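Side-chain contacts in 5-Carboxyvanillate Decarboxylase (Novosphingobium aromaticivorans, PDB 4QRN), which probably catalyses the metal-dependent removal of a carboxylate group from 5-carboxyvanillate, and here binds manganese and a nitro-substituted vanillic acid: residues A[114-119]-A[123-128]; A[152-155]-A[160-163]; A[184-187]-A[191-194]; A[236-241]-A[264-269]; A[249-254]-A[299-304]. All coordinates share one frame; numbering follows the deposited sequence.

Contact 1 (A[114-119]-A[123-128])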
# COMPACT_ATOMS: atom_id res chain seq x y z
N PRO A 114 -18.44 8.41 -2.45
CA PRO A 114 -18.83 7.00 -2.31
C PRO A 114 -20.17 6.64 -2.95
O PRO A 114 -20.75 5.60 -2.63
CB PRO A 114 -18.93 6.85 -0.79
CG PRO A 114 -19.52 8.17 -0.37
CD PRO A 114 -18.76 9.17 -1.23
N GLY A 115 -20.67 7.48 -3.86
CA GLY A 115 -21.95 7.19 -4.48
C GLY A 115 -23.06 7.14 -3.44
O GLY A 115 -23.07 7.92 -2.48
N VAL A 116 -24.00 6.21 -3.61
CA VAL A 116 -25.08 6.06 -2.64
C VAL A 116 -24.81 4.95 -1.63
O VAL A 116 -25.66 4.62 -0.81
CB VAL A 116 -26.45 5.81 -3.32
CG1 VAL A 116 -26.78 6.94 -4.27
CG2 VAL A 116 -26.50 4.46 -4.02
N GLN A 117 -23.61 4.38 -1.68
CA GLN A 117 -23.26 3.26 -0.82
C GLN A 117 -23.40 3.53 0.68
O GLN A 117 -23.81 2.63 1.41
CB GLN A 117 -21.87 2.73 -1.19
CG GLN A 117 -21.85 2.29 -2.66
CD GLN A 117 -20.53 1.84 -3.19
OE1 GLN A 117 -20.27 2.05 -4.38
NE2 GLN A 117 -19.69 1.21 -2.37
N PRO A 118 -23.12 4.76 1.15
CA PRO A 118 -23.22 4.98 2.61
C PRO A 118 -24.65 5.17 3.13
O PRO A 118 -24.83 5.25 4.35
CB PRO A 118 -22.44 6.28 2.83
CG PRO A 118 -21.56 6.41 1.64
CD PRO A 118 -22.36 5.84 0.50
N LEU A 119 -25.62 5.30 2.23
CA LEU A 119 -26.97 5.72 2.64
C LEU A 119 -27.69 4.61 3.39
O LEU A 119 -27.73 3.45 2.95
CB LEU A 119 -27.77 6.16 1.43
CG LEU A 119 -27.62 7.63 1.03
CD1 LEU A 119 -26.18 8.05 0.77
CD2 LEU A 119 -28.48 7.91 -0.19
N ASP A 123 -34.57 2.75 0.17
CA ASP A 123 -35.40 3.38 -0.85
C ASP A 123 -34.70 4.62 -1.40
O ASP A 123 -34.70 4.85 -2.61
CB ASP A 123 -36.75 3.81 -0.26
CG ASP A 123 -37.74 2.66 -0.11
OD1 ASP A 123 -37.61 1.64 -0.82
OD2 ASP A 123 -38.66 2.79 0.72
N GLU A 124 -34.14 5.42 -0.50
CA GLU A 124 -33.45 6.63 -0.92
C GLU A 124 -32.24 6.27 -1.78
O GLU A 124 -32.00 6.90 -2.81
CB GLU A 124 -33.02 7.47 0.29
CG GLU A 124 -32.49 8.83 -0.13
CD GLU A 124 -32.10 9.71 1.03
OE1 GLU A 124 -31.64 9.19 2.06
OE2 GLU A 124 -32.26 10.94 0.89
N ALA A 125 -31.48 5.25 -1.36
CA ALA A 125 -30.31 4.85 -2.12
C ALA A 125 -30.70 4.40 -3.53
O ALA A 125 -30.08 4.83 -4.52
CB ALA A 125 -29.55 3.78 -1.39
N ARG A 126 -31.70 3.53 -3.64
CA ARG A 126 -32.14 3.06 -4.94
C ARG A 126 -32.66 4.22 -5.79
O ARG A 126 -32.38 4.30 -7.00
CB ARG A 126 -33.21 1.99 -4.80
CG ARG A 126 -32.69 0.70 -4.17
CD ARG A 126 -33.75 -0.37 -4.12
NE ARG A 126 -34.85 0.00 -3.24
CZ ARG A 126 -35.13 -0.57 -2.07
NH1 ARG A 126 -34.39 -1.56 -1.58
NH2 ARG A 126 -36.16 -0.12 -1.37
N THR A 127 -33.43 5.12 -5.19
CA THR A 127 -34.01 6.21 -5.94
C THR A 127 -32.94 7.16 -6.47
O THR A 127 -32.97 7.56 -7.63
CB THR A 127 -35.00 6.96 -5.05
OG1 THR A 127 -36.09 6.09 -4.73
CG2 THR A 127 -35.57 8.20 -5.74
N LEU A 128 -31.99 7.51 -5.62
CA LEU A 128 -30.96 8.46 -6.04
C LEU A 128 -29.99 7.82 -7.03
O LEU A 128 -29.50 8.51 -7.92
CB LEU A 128 -30.21 9.04 -4.83
CG LEU A 128 -31.09 9.96 -3.97
CD1 LEU A 128 -30.27 10.47 -2.81
CD2 LEU A 128 -31.70 11.13 -4.77

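Contact 2 (A[152-155]-A[160-163])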
# COMPACT_ATOMS: atom_id res chain seq x y z
N THR A 152 -23.86 3.31 -11.47
CA THR A 152 -23.71 3.28 -10.02
C THR A 152 -24.78 2.38 -9.42
O THR A 152 -25.90 2.31 -9.97
CB THR A 152 -23.76 4.73 -9.43
OG1 THR A 152 -23.01 4.81 -8.21
CG2 THR A 152 -25.17 5.23 -9.16
N VAL A 153 -24.45 1.69 -8.35
CA VAL A 153 -25.40 0.76 -7.74
C VAL A 153 -25.46 0.98 -6.22
O VAL A 153 -24.85 1.90 -5.68
CB VAL A 153 -25.11 -0.72 -8.13
CG1 VAL A 153 -25.22 -0.91 -9.65
CG2 VAL A 153 -23.76 -1.21 -7.61
N ALA A 154 -26.25 0.14 -5.56
CA ALA A 154 -26.49 0.24 -4.12
C ALA A 154 -26.30 -1.14 -3.53
O ALA A 154 -27.26 -1.88 -3.37
CB ALA A 154 -27.91 0.79 -3.86
N PRO A 155 -25.06 -1.53 -3.23
CA PRO A 155 -24.79 -2.92 -2.82
C PRO A 155 -25.47 -3.29 -1.52
O PRO A 155 -25.57 -4.48 -1.22
CB PRO A 155 -23.26 -2.96 -2.70
CG PRO A 155 -22.80 -1.88 -3.63
CD PRO A 155 -23.80 -0.78 -3.41
N TRP A 160 -31.36 -5.65 -6.19
CA TRP A 160 -31.69 -4.46 -6.97
C TRP A 160 -30.50 -4.05 -7.82
O TRP A 160 -30.64 -3.69 -8.99
CB TRP A 160 -32.11 -3.28 -6.08
CG TRP A 160 -32.37 -2.05 -6.88
CD1 TRP A 160 -33.54 -1.70 -7.47
CD2 TRP A 160 -31.43 -1.02 -7.21
NE1 TRP A 160 -33.39 -0.51 -8.14
CE2 TRP A 160 -32.10 -0.08 -8.00
CE3 TRP A 160 -30.08 -0.80 -6.91
CZ2 TRP A 160 -31.47 1.06 -8.50
CZ3 TRP A 160 -29.45 0.33 -7.42
CH2 TRP A 160 -30.15 1.25 -8.20
N SER A 161 -29.30 -4.13 -7.23
CA SER A 161 -28.10 -3.76 -7.97
C SER A 161 -27.91 -4.63 -9.21
O SER A 161 -27.51 -4.14 -10.26
CB SER A 161 -26.88 -3.84 -7.06
OG SER A 161 -26.90 -2.83 -6.05
N ALA A 162 -28.22 -5.92 -9.09
CA ALA A 162 -28.17 -6.81 -10.24
C ALA A 162 -29.15 -6.35 -11.33
O ALA A 162 -28.82 -6.34 -12.52
CB ALA A 162 -28.46 -8.24 -9.81
N ARG A 163 -30.37 -5.99 -10.93
CA ARG A 163 -31.33 -5.45 -11.90
C ARG A 163 -30.81 -4.18 -12.56
O ARG A 163 -31.03 -3.97 -13.76
CB ARG A 163 -32.71 -5.20 -11.27
CG ARG A 163 -33.36 -6.48 -10.78
CD ARG A 163 -34.81 -6.30 -10.34
NE ARG A 163 -35.04 -5.36 -9.23
CZ ARG A 163 -35.03 -5.67 -7.93
NH1 ARG A 163 -34.70 -6.88 -7.51
NH2 ARG A 163 -35.32 -4.73 -7.03

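Contact 3 (A[184-187]-A[191-194]). With ACT (acetate ion), chain L.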
# COMPACT_ATOMS: atom_id res chain seq x y z
N GLN A 184 -20.69 0.52 3.65
CA GLN A 184 -20.96 0.56 5.09
C GLN A 184 -20.10 -0.48 5.84
O GLN A 184 -20.57 -1.16 6.75
CB GLN A 184 -22.46 0.42 5.35
CG GLN A 184 -23.18 1.63 4.79
CD GLN A 184 -24.68 1.51 4.85
OE1 GLN A 184 -25.23 1.18 5.89
NE2 GLN A 184 -25.35 1.78 3.74
N GLY A 185 -18.84 -0.56 5.46
CA GLY A 185 -17.89 -1.40 6.15
C GLY A 185 -17.87 -2.85 5.72
O GLY A 185 -17.12 -3.65 6.30
N ARG A 186 -18.68 -3.20 4.72
CA ARG A 186 -18.77 -4.57 4.21
C ARG A 186 -18.12 -4.64 2.84
O ARG A 186 -18.26 -3.72 2.01
CB ARG A 186 -20.23 -5.03 4.10
CG ARG A 186 -20.95 -4.98 5.42
CD ARG A 186 -22.40 -5.40 5.24
NE ARG A 186 -22.49 -6.82 4.97
CZ ARG A 186 -23.63 -7.46 4.78
NH1 ARG A 186 -24.77 -6.79 4.78
NH2 ARG A 186 -23.63 -8.77 4.58
N TYR A 187 -17.48 -5.78 2.57
CA TYR A 187 -16.69 -6.00 1.35
C TYR A 187 -17.33 -7.04 0.46
O TYR A 187 -18.09 -7.91 0.92
CB TYR A 187 -15.24 -6.38 1.75
CG TYR A 187 -14.55 -5.21 2.44
CD1 TYR A 187 -14.69 -4.97 3.81
CD2 TYR A 187 -13.86 -4.27 1.68
CE1 TYR A 187 -14.15 -3.83 4.40
CE2 TYR A 187 -13.31 -3.12 2.26
CZ TYR A 187 -13.46 -2.91 3.63
OH TYR A 187 -12.97 -1.79 4.23
N GLU A 191 -20.67 -13.49 0.79
CA GLU A 191 -21.65 -14.18 -0.05
C GLU A 191 -22.87 -13.31 -0.34
O GLU A 191 -23.48 -13.43 -1.40
CB GLU A 191 -22.10 -15.48 0.60
CG GLU A 191 -21.02 -16.56 0.62
CD GLU A 191 -21.58 -17.95 0.83
OE1 GLU A 191 -22.71 -18.07 1.36
OE2 GLU A 191 -20.89 -18.92 0.48
N PHE A 192 -23.24 -12.44 0.60
CA PHE A 192 -24.38 -11.54 0.41
C PHE A 192 -24.34 -10.79 -0.92
O PHE A 192 -25.38 -10.54 -1.52
CB PHE A 192 -24.40 -10.56 1.58
CG PHE A 192 -25.50 -9.54 1.53
CD1 PHE A 192 -26.82 -9.89 1.76
CD2 PHE A 192 -25.20 -8.20 1.29
CE1 PHE A 192 -27.84 -8.94 1.74
CE2 PHE A 192 -26.21 -7.24 1.28
CZ PHE A 192 -27.52 -7.61 1.51
N PHE A 193 -23.14 -10.42 -1.38
CA PHE A 193 -23.02 -9.60 -2.58
C PHE A 193 -22.98 -10.39 -3.88
O PHE A 193 -22.89 -9.80 -4.97
CB PHE A 193 -21.79 -8.68 -2.46
CG PHE A 193 -21.88 -7.75 -1.28
CD1 PHE A 193 -22.74 -6.67 -1.30
CD2 PHE A 193 -21.14 -8.01 -0.13
CE1 PHE A 193 -22.85 -5.84 -0.17
CE2 PHE A 193 -21.24 -7.21 0.98
CZ PHE A 193 -22.10 -6.12 0.97
N ASP A 194 -23.08 -11.71 -3.80
CA ASP A 194 -22.94 -12.54 -4.98
C ASP A 194 -23.86 -12.16 -6.16
O ASP A 194 -23.42 -12.27 -7.29
CB ASP A 194 -23.13 -14.02 -4.61
CG ASP A 194 -22.79 -14.94 -5.75
OD1 ASP A 194 -21.61 -14.95 -6.17
OD2 ASP A 194 -23.69 -15.65 -6.24
C ACT L . -25.38 -3.27 4.74
O ACT L . -25.30 -4.39 4.18
OXT ACT L . -24.92 -3.17 5.90
CH3 ACT L . -26.02 -2.10 4.05

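Contact 4 (A[236-241]-A[264-269])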
# COMPACT_ATOMS: atom_id res chain seq x y z
N VAL A 236 -4.96 1.92 0.33
CA VAL A 236 -5.08 0.85 1.32
C VAL A 236 -6.44 0.17 1.16
O VAL A 236 -6.53 -1.06 1.06
CB VAL A 236 -4.92 1.43 2.74
CG1 VAL A 236 -5.34 0.38 3.80
CG2 VAL A 236 -3.48 1.92 2.98
N GLU A 237 -7.50 0.97 1.18
CA GLU A 237 -8.86 0.46 1.12
C GLU A 237 -9.08 -0.37 -0.15
O GLU A 237 -9.62 -1.47 -0.12
CB GLU A 237 -9.83 1.65 1.19
CG GLU A 237 -11.25 1.35 0.77
CD GLU A 237 -12.04 0.35 1.61
OE1 GLU A 237 -11.67 0.08 2.77
OE2 GLU A 237 -13.06 -0.13 1.08
N THR A 238 -8.66 0.18 -1.28
CA THR A 238 -9.01 -0.42 -2.57
C THR A 238 -8.12 -1.63 -2.85
O THR A 238 -8.59 -2.65 -3.34
CB THR A 238 -8.88 0.62 -3.68
OG1 THR A 238 -9.56 1.81 -3.29
CG2 THR A 238 -9.52 0.10 -4.96
N GLY A 239 -6.83 -1.52 -2.55
CA GLY A 239 -5.95 -2.67 -2.69
C GLY A 239 -6.39 -3.81 -1.78
O GLY A 239 -6.38 -4.97 -2.18
N MET A 240 -6.76 -3.49 -0.55
CA MET A 240 -7.29 -4.52 0.34
C MET A 240 -8.51 -5.20 -0.27
O MET A 240 -8.66 -6.41 -0.21
CB MET A 240 -7.67 -3.92 1.70
CG MET A 240 -8.16 -4.97 2.69
SD MET A 240 -8.73 -4.26 4.24
CE MET A 240 -10.13 -3.30 3.73
N HIS A 241 -9.41 -4.39 -0.82
CA HIS A 241 -10.66 -4.92 -1.36
C HIS A 241 -10.40 -5.86 -2.54
O HIS A 241 -10.95 -6.96 -2.60
CB HIS A 241 -11.56 -3.77 -1.77
CG HIS A 241 -13.01 -4.12 -1.83
ND1 HIS A 241 -13.98 -3.15 -1.76
CD2 HIS A 241 -13.67 -5.31 -1.86
CE1 HIS A 241 -15.17 -3.73 -1.79
NE2 HIS A 241 -15.02 -5.04 -1.84
N MET A 264 -2.60 2.83 -10.68
CA MET A 264 -1.51 1.90 -10.96
C MET A 264 -1.67 0.57 -10.23
O MET A 264 -0.69 -0.14 -9.97
CB MET A 264 -0.13 2.54 -10.69
CG MET A 264 0.89 2.37 -11.81
SD MET A 264 0.47 3.36 -13.28
CE MET A 264 -0.29 2.16 -14.33
N GLY A 265 -2.92 0.18 -9.98
CA GLY A 265 -3.18 -1.13 -9.38
C GLY A 265 -3.19 -1.12 -7.86
O GLY A 265 -3.15 -2.19 -7.25
N GLU A 266 -3.27 0.07 -7.26
CA GLU A 266 -3.39 0.21 -5.80
C GLU A 266 -2.25 -0.56 -5.11
O GLU A 266 -2.45 -1.26 -4.12
CB GLU A 266 -4.78 -0.23 -5.30
CG GLU A 266 -5.96 0.37 -6.11
CD GLU A 266 -6.18 1.88 -5.98
OE1 GLU A 266 -5.39 2.55 -5.29
OE2 GLU A 266 -7.17 2.39 -6.59
N ALA A 267 -1.06 -0.43 -5.69
CA ALA A 267 0.19 -1.03 -5.23
C ALA A 267 0.31 -2.52 -5.44
O ALA A 267 1.41 -3.05 -5.25
CB ALA A 267 0.51 -0.66 -3.73
N LEU A 268 -0.77 -3.22 -5.77
CA LEU A 268 -0.68 -4.68 -5.83
C LEU A 268 0.37 -5.18 -6.83
O LEU A 268 1.06 -6.15 -6.51
CB LEU A 268 -2.05 -5.32 -6.04
CG LEU A 268 -3.12 -5.01 -4.98
CD1 LEU A 268 -4.30 -5.97 -5.14
CD2 LEU A 268 -2.61 -5.08 -3.54
N PRO A 269 0.54 -4.54 -8.00
CA PRO A 269 1.59 -5.03 -8.91
C PRO A 269 2.98 -4.96 -8.28
O PRO A 269 3.82 -5.84 -8.54
CB PRO A 269 1.43 -4.13 -10.14
CG PRO A 269 -0.06 -3.77 -10.11
CD PRO A 269 -0.32 -3.52 -8.64

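Contact 5 (A[249-254]-A[299-304])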
# COMPACT_ATOMS: atom_id res chain seq x y z
N GLY A 249 -11.27 -16.28 -3.99
CA GLY A 249 -11.46 -17.10 -5.17
C GLY A 249 -12.49 -16.58 -6.15
O GLY A 249 -13.04 -17.37 -6.92
N ILE A 250 -12.72 -15.27 -6.19
CA ILE A 250 -13.78 -14.75 -7.05
C ILE A 250 -13.56 -15.13 -8.51
O ILE A 250 -14.54 -15.34 -9.23
CB ILE A 250 -13.96 -13.21 -6.87
CG1 ILE A 250 -15.33 -12.75 -7.37
CG2 ILE A 250 -12.88 -12.43 -7.60
CD1 ILE A 250 -16.46 -13.23 -6.52
N PHE A 251 -12.30 -15.20 -8.95
CA PHE A 251 -12.04 -15.49 -10.35
C PHE A 251 -12.00 -16.98 -10.66
O PHE A 251 -11.98 -17.35 -11.84
CB PHE A 251 -10.75 -14.83 -10.81
CG PHE A 251 -10.77 -13.34 -10.70
CD1 PHE A 251 -11.78 -12.59 -11.29
CD2 PHE A 251 -9.80 -12.68 -9.98
CE1 PHE A 251 -11.78 -11.19 -11.21
CE2 PHE A 251 -9.79 -11.27 -9.90
CZ PHE A 251 -10.80 -10.53 -10.50
N ASP A 252 -12.01 -17.83 -9.63
CA ASP A 252 -12.28 -19.24 -9.86
C ASP A 252 -13.79 -19.46 -9.99
O ASP A 252 -14.24 -20.28 -10.79
CB ASP A 252 -11.71 -20.09 -8.70
CG ASP A 252 -10.19 -20.13 -8.69
OD1 ASP A 252 -9.56 -19.69 -9.68
OD2 ASP A 252 -9.63 -20.62 -7.68
N LYS A 253 -14.56 -18.72 -9.21
CA LYS A 253 -16.01 -18.81 -9.28
C LYS A 253 -16.52 -18.22 -10.60
O LYS A 253 -17.44 -18.77 -11.21
CB LYS A 253 -16.62 -18.09 -8.08
CG LYS A 253 -18.11 -18.30 -7.93
CD LYS A 253 -18.59 -17.79 -6.59
CE LYS A 253 -20.07 -18.09 -6.40
NZ LYS A 253 -20.57 -17.88 -5.02
N TYR A 254 -15.89 -17.12 -11.02
CA TYR A 254 -16.32 -16.37 -12.20
C TYR A 254 -15.12 -16.11 -13.11
O TYR A 254 -14.56 -15.01 -13.12
CB TYR A 254 -16.96 -15.04 -11.78
CG TYR A 254 -18.19 -15.24 -10.93
CD1 TYR A 254 -19.31 -15.88 -11.45
CD2 TYR A 254 -18.22 -14.84 -9.60
CE1 TYR A 254 -20.43 -16.09 -10.68
CE2 TYR A 254 -19.35 -15.05 -8.82
CZ TYR A 254 -20.44 -15.68 -9.36
OH TYR A 254 -21.58 -15.91 -8.60
N GLU A 299 -0.36 -13.63 -9.30
CA GLU A 299 0.17 -13.17 -10.57
C GLU A 299 -0.71 -13.63 -11.75
O GLU A 299 -1.02 -12.84 -12.66
CB GLU A 299 1.60 -13.68 -10.73
CG GLU A 299 2.20 -13.31 -12.06
CD GLU A 299 3.64 -13.68 -12.15
OE1 GLU A 299 4.07 -14.60 -11.41
OE2 GLU A 299 4.34 -13.06 -12.95
N GLY A 300 -1.11 -14.90 -11.72
CA GLY A 300 -1.99 -15.41 -12.75
C GLY A 300 -3.29 -14.64 -12.86
O GLY A 300 -3.73 -14.33 -13.97
N TYR A 301 -3.91 -14.32 -11.73
CA TYR A 301 -5.15 -13.55 -11.78
C TYR A 301 -4.90 -12.14 -12.29
O TYR A 301 -5.75 -11.59 -12.97
CB TYR A 301 -5.85 -13.49 -10.41
CG TYR A 301 -6.31 -14.85 -9.94
CD1 TYR A 301 -7.26 -15.58 -10.67
CD2 TYR A 301 -5.77 -15.43 -8.80
CE1 TYR A 301 -7.66 -16.83 -10.26
CE2 TYR A 301 -6.16 -16.68 -8.39
CZ TYR A 301 -7.09 -17.38 -9.12
OH TYR A 301 -7.42 -18.64 -8.68
N LEU A 302 -3.76 -11.53 -11.95
CA LEU A 302 -3.49 -10.20 -12.50
C LEU A 302 -3.42 -10.24 -14.01
O LEU A 302 -3.87 -9.32 -14.68
CB LEU A 302 -2.21 -9.60 -11.95
CG LEU A 302 -2.21 -9.23 -10.48
CD1 LEU A 302 -0.90 -8.54 -10.19
CD2 LEU A 302 -3.38 -8.35 -10.10
N LYS A 303 -2.88 -11.32 -14.56
CA LYS A 303 -2.70 -11.40 -16.00
C LYS A 303 -3.96 -11.82 -16.75
O LYS A 303 -4.03 -11.59 -17.95
CB LYS A 303 -1.55 -12.34 -16.32
CG LYS A 303 -0.19 -11.78 -15.90
CD LYS A 303 0.92 -12.75 -16.24
CE LYS A 303 2.30 -12.14 -16.05
NZ LYS A 303 3.36 -13.09 -16.49
N SER A 304 -4.95 -12.40 -16.07
CA SER A 304 -6.16 -12.87 -16.76
C SER A 304 -7.45 -12.17 -16.36
O SER A 304 -8.40 -12.22 -17.14
CB SER A 304 -6.34 -14.36 -16.56
OG SER A 304 -6.45 -14.69 -15.20

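Contact 1 (A[114-119]-A[123-128])
Val116 and Leu119 push two apolar bumps against helix 122-142 from the loop that joins strand 106-111 to it, one of the beta-alpha connections of the amidohydrolase barrel. Two overlapping turns, type II' from Pro114 to Gln117 and type I from Val116 to Leu119, aim both side chains at the helix. The hollow they fill is set by the small Ala125: its CB is 4.1 Å from Val116 CG2 and equally far from Leu119 CB. With CG1 anti to the carbonyl carbon (N-CA-CB-CG1 torsion, chi1, -58°), both branches of Val116 face the helix backbone, CG2 lying 3.6 Å and CG1 3.9 Å from Ala125 O. CG1 also meets the next turn, 4.1 Å from Leu128 CB. With an alanine here both methyls would be gone, which would probably open a gap beside Ala125 O and deprive Leu128 CB of one neighbour. Helix 47-59 flanks the same face, Val52 touching Leu128 and Arg55 forming a salt bridge with Glu124, whose CG lies beside Leu119. Leu119 and Leu128 meet at about a right angle, Leu119 CD2 standing 4.1 Å from Leu128 CD1.

Contact 2 (A[152-155]-A[160-163])
Trp160 reaches Ala154 with the benzo edge of its indole. Because CG is anti to the backbone N (chi1 177°), the ring extends from the helix until CZ3 lies 3.9 Å from Ala154 CB. Ala154 N sits at that edge, in the plane of the ring and 3.7 Å from Trp160 CZ3, so the approach is edgewise. Arg126, Ala129 and Thr130 of helix 122-142 line the indole as well. Ser161, next along, points its CB toward the loop. With OG beside its own backbone N (chi1 -68°), the hydroxyl comes within bonding distance of Ala154 N and accepts a hydrogen bond from it at 3.1 Å, with an N-H...O angle of 141°. A further bond links Ser161 OG to Asp157 O. The contact thus bridges the beta-alpha loop after strand 147-149 and the first turns of helix 158-170, within the barrel of the amidohydrolase family. Val153 completes the packing round the serine: its CB is 3.5 Å from Ser161 OG and 3.7 Å from Ser161 CB, while its CG1 comes within 4.0 Å of Ser161 O. Val153 also touches Ile177 and Ile179 of strand 177-179. Arg163 folds back along its own helix, one face of the guanidinium lying over Trp160 CA, which is 3.6 Å above its plane.

Contact 3 (A[184-187]-A[191-194])
Arg186 lays its guanidinium flat on the ring of Phe192, the planes 21° apart and the centres separated by 4.5 Å. This is an off-centre cation-pi stack, since Arg186 CZ lies 34° from the ring normal. NH1 is the nitrogen over the ring face, whereas NH2 slips toward the base of the side chain and is 3.6 Å from Phe192 CB. A bend at chi3 (71°) in an otherwise extended arginine chain swings the group into this position. Phe193 makes the apolar contacts. Its CZ meets Arg186 CB at 3.8 Å, with CB near the plane of the ring at its edge, and lies over the same guanidinium face that Phe192 covers, offset toward the rim. Separately, Phe193 CD2 comes to 3.2 Å from Tyr187 O, a close contact of a ring carbon with a carbonyl. The acetate, probably from the crystallisation liquor, lies at the guanidinium edge, Arg186 NH1 donating to its O at 2.5 Å, a distance too short to be trusted in detail; Arg186 NH2 forms a salt bridge with Glu190. Both segments belong to the long beta-alpha loop between strand 177-179 and helix 194-203 of the barrel, which turns back on itself here. With Glu190 on NH2 and aromatic carbons over one face, the arginine charge is probably shared among several partners that together hold its plane.

Contact 4 (A[236-241]-A[264-269])
Glu266 lies against Thr238 and Gly239 of helix 233-248, just beyond strand 259-261, at the metal-binding end of the amidohydrolase barrel. The backbone that presents it is unusual: Met264, Gly265 and Glu266 all have positive phi with left-handed helical values, and Ala267 keeps a positive phi. Starting at CB, the glutamate sits 3.7 Å from Gly239 N, directly against the helix backbone. The approach depends on the glycine, since a CB built on Gly239 would fall 2.9 Å from Glu266 O, a clash. CG, the next atom, meets Thr238, 3.8 Å from its CG2. The chain then bends at chi2 (-68°), which keeps the carboxylate beside the threonine: CD lies 3.8 Å from Thr238 CB. At the tip OE2 is 3.7 Å from Thr238 CG2, a contact with a methyl, and finds its polar partner in His263 ND1 by a hydrogen bond. His263 lines the pocket of the bound inhibitor, so Glu266 is a second-shell residue that is likely to help orient this pocket imidazole; its side chain is about 7 Å from the inhibitor and about 8 Å from the manganese. The hydroxyl of Thr238 bonds instead to the carbonyl of Phe234, another pocket residue. Trp271 of the second subunit packs on Glu266, which brings the dimer interface close to this site. Beyond the glutamate, Leu268 packs on the same glycine, its CD1 resting 3.8 Å from Gly239 O.

Contact 5 (A[249-254]-A[299-304])
Tyr301 OH is gripped twice, giving a hydrogen bond of 2.6 Å to Asp252 OD1 and taking another from the backbone N of Lys296. Tyr301 CG, anti to the carbonyl carbon (chi1 -64°), sends the ring across to helix 250-253. The hydroxyl meets OD1 on its syn side but 34° out of the carboxylate plane, and the carboxylate is turned 54° from the ring plane. OD1 itself lies at the ring edge. Asp252 OD2 bonds in turn to Lys295 N, so the tyrosine and the aspartate together hold the loop that leads into helix 298-304. Nearer the base of the tyrosine ring the contact is apolar: Phe251 CB is 3.6 Å from Tyr301 CD1, and the two rings are oblique, centroids 5.9 Å apart. Ile246 of helix 233-248 touches both side chains. Helix 250-253 starts right after Gly249, where a Schellman motif closes helix 233-248. A phenylalanine here would lack the hydroxyl and would probably leave Asp252 OD1 and Lys296 N without this shared partner. Donor and acceptor at once, the hydroxyl ties helix 250-253 to helix 298-304 and the loop before it, and the aspartate charge is likely to be eased by one N-H and one O-H donor.

Contacts 1, 2 and 3 lie in successive beta-alpha loops and touch in turn: Val116 CG2 is 3.9 Å from Ala154 CB, Pro155 O is 3.2 Å from Phe193 CE1, and Gln184 NE2 probably bonds to Gln117 O at 2.9 Å. Contact 3 also joins the later ones, through probable hydrogen bonds of Tyr187 OH to Glu237 OE1 (2.7 Å) and of Tyr254 OH to Asp194 OD1 (2.6 Å). Contacts 4 and 5 alternate along the chain, their nearest atoms about 4 Å apart. Contact 4 borders the active site; Val116 of contact 1 has its side chain about 13 Å from a bound inhibitor, and contacts 3 and 5 lie away from the metal and its pocket.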